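Local coordinates for protein adhesin (Neisseria gonorrhoeae, PDB 6GQ4) that probably acts as a surface-exposed adhesin of the gonococcus and is studied as a vaccine antigen that can elicit bactericidal antibodies, at residues Gly20-Lys24 / Val96-Cys100. Residue numbers count along the deposited sequence, not the author numbering.
Sequences GKKVK and VFKDC
K22-K24 open the strand 22-29 in extended conformation (phi/psi -138/145 at K22, -149/144 at V23), preceded by G20 at 60/19 and K21 at -81/154. Segment 96-100 bends: V96 (-110/-16) and F97 (-136/119) form a classic beta bulge opposite I88, and D99 takes left-handed angles (59/53). No backbone hydrogen bond links the segments; strand 9-16 lies between their strands in the antiparallel sheet, and the nearest CA atoms, of K21 and F97, stand 6.8 Å apart. Side chains therefore bridge the gap. With chi1 -67° and chi2 -83°, F97 places its ring between K21 and V23. K21 (rotamer m, t, p, t) curls over one face, its NZ 4.2 Å from the ring centroid and 16° off the normal, a cation-pi geometry; the same NZ donates a 2.7 Å hydrogen bond to V96 O. Against the opposite face V23, chi1 p, makes a CH-pi contact, CB 3.9 Å from the centroid and also 16° off the normal. K22 O approaches F97 CE1 obliquely at 3.3 Å, while V23 CG1 reaches C100 SG at 4.3 Å. C100 is disulfide-bonded to C17, a residue that the side chains of V23 and F97 also touch. Polarity thus changes across one ring: the ammonium group is held by a carbonyl and a pi face on the more exposed side, whereas buried V23 and the disulfide sulfur continue the apolar interior of the ACP-like domain.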
loop_
_atom_site.group_PDB
_atom_site.type_symbol
_atom_site.label_atom_id
_atom_site.label_comp_id
_atom_site.label_asym_id
_atom_site.label_seq_id
_atom_site.Cartn_x
_atom_site.Cartn_y
_atom_site.Cartn_z
ATOM N N GLY A 20 9.766 13.455 7.367
ATOM C CA GLY A 20 8.512 14.208 7.465
ATOM C C GLY A 20 7.536 13.951 6.324
ATOM O O GLY A 20 6.644 14.745 6.099
ATOM N N LYS A 21 7.698 12.844 5.590
ATOM C CA LYS A 21 6.777 12.543 4.490
ATOM C C LYS A 21 5.504 11.902 5.056
ATOM O O LYS A 21 5.471 11.376 6.170
ATOM C CB LYS A 21 7.469 11.705 3.413
ATOM C CG LYS A 21 8.621 12.460 2.747
ATOM C CD LYS A 21 9.116 11.915 1.403
ATOM C CE LYS A 21 8.206 12.218 0.220
ATOM N NZ LYS A 21 8.669 11.534 -1.024
ATOM N N LYS A 22 4.432 12.077 4.306
ATOM C CA LYS A 22 3.109 11.556 4.615
ATOM C C LYS A 22 2.518 11.019 3.320
ATOM O O LYS A 22 2.730 11.530 2.239
ATOM C CB LYS A 22 2.147 12.619 5.169
ATOM C CG LYS A 22 2.622 13.377 6.404
ATOM C CD LYS A 22 1.759 14.609 6.776
ATOM C CE LYS A 22 2.167 15.278 8.082
ATOM N NZ LYS A 22 1.810 14.442 9.267
ATOM N N VAL A 23 1.748 9.948 3.442
ATOM C CA VAL A 23 1.079 9.460 2.237
ATOM C C VAL A 23 -0.242 8.819 2.665
ATOM O O VAL A 23 -0.299 8.268 3.761
ATOM C CB VAL A 23 1.958 8.483 1.425
ATOM C CG1 VAL A 23 2.364 7.276 2.246
ATOM C CG2 VAL A 23 1.355 8.091 0.081
ATOM N N LYS A 24 -1.288 8.990 1.828
ATOM C CA LYS A 24 -2.584 8.256 2.025
ATOM C C LYS A 24 -2.726 7.236 0.901
ATOM O O LYS A 24 -2.588 7.553 -0.291
ATOM C CB LYS A 24 -3.808 9.180 1.974
ATOM C CG LYS A 24 -3.811 10.216 3.076
ATOM C CD LYS A 24 -5.075 10.971 3.257
ATOM C CE LYS A 24 -4.780 12.173 4.115
ATOM N NZ LYS A 24 -4.549 13.390 3.299
ATOM N N VAL A 96 10.787 6.243 -2.031
ATOM C CA VAL A 96 10.280 7.605 -2.012
ATOM C C VAL A 96 9.320 7.820 -0.825
ATOM O O VAL A 96 9.046 8.975 -0.443
ATOM C CB VAL A 96 9.691 7.998 -3.381
ATOM C CG1 VAL A 96 10.782 8.029 -4.445
ATOM C CG2 VAL A 96 8.534 7.117 -3.805
ATOM N N PHE A 97 8.827 6.723 -0.215
ATOM C CA PHE A 97 8.225 6.797 1.102
ATOM C C PHE A 97 8.750 5.624 1.937
ATOM O O PHE A 97 8.597 4.448 1.551
ATOM C CB PHE A 97 6.696 6.725 1.030
ATOM C CG PHE A 97 6.043 7.906 0.367
ATOM C CD1 PHE A 97 5.795 9.066 1.091
ATOM C CD2 PHE A 97 5.694 7.865 -0.980
ATOM C CE1 PHE A 97 5.183 10.144 0.489
ATOM C CE2 PHE A 97 5.077 8.952 -1.578
ATOM C CZ PHE A 97 4.835 10.091 -0.839
ATOM N N LYS A 98 9.419 5.970 3.043
ATOM C CA LYS A 98 10.258 5.056 3.792
ATOM C C LYS A 98 9.707 4.909 5.205
ATOM O O LYS A 98 9.342 5.925 5.857
ATOM C CB LYS A 98 11.709 5.556 3.870
ATOM C CG LYS A 98 12.703 4.562 4.453
ATOM C CD LYS A 98 14.172 4.916 4.189
ATOM C CE LYS A 98 15.150 4.068 4.985
ATOM N NZ LYS A 98 14.889 2.613 4.843
ATOM N N ASP A 99 9.559 3.640 5.632
ATOM C CA ASP A 99 9.322 3.344 7.022
ATOM C C ASP A 99 8.032 4.063 7.457
ATOM O O ASP A 99 8.006 4.763 8.452
ATOM C CB ASP A 99 10.603 3.718 7.774
ATOM C CG ASP A 99 10.571 3.550 9.275
ATOM O OD1 ASP A 99 10.140 2.477 9.726
ATOM O OD2 ASP A 99 11.019 4.499 9.977
ATOM N N CYS A 100 6.944 3.834 6.700
ATOM C CA CYS A 100 5.675 4.502 6.896
ATOM C C CYS A 100 4.816 3.695 7.858
ATOM O O CYS A 100 4.440 2.561 7.537
ATOM C CB CYS A 100 4.893 4.629 5.597
ATOM S SG CYS A 100 5.748 5.542 4.285
#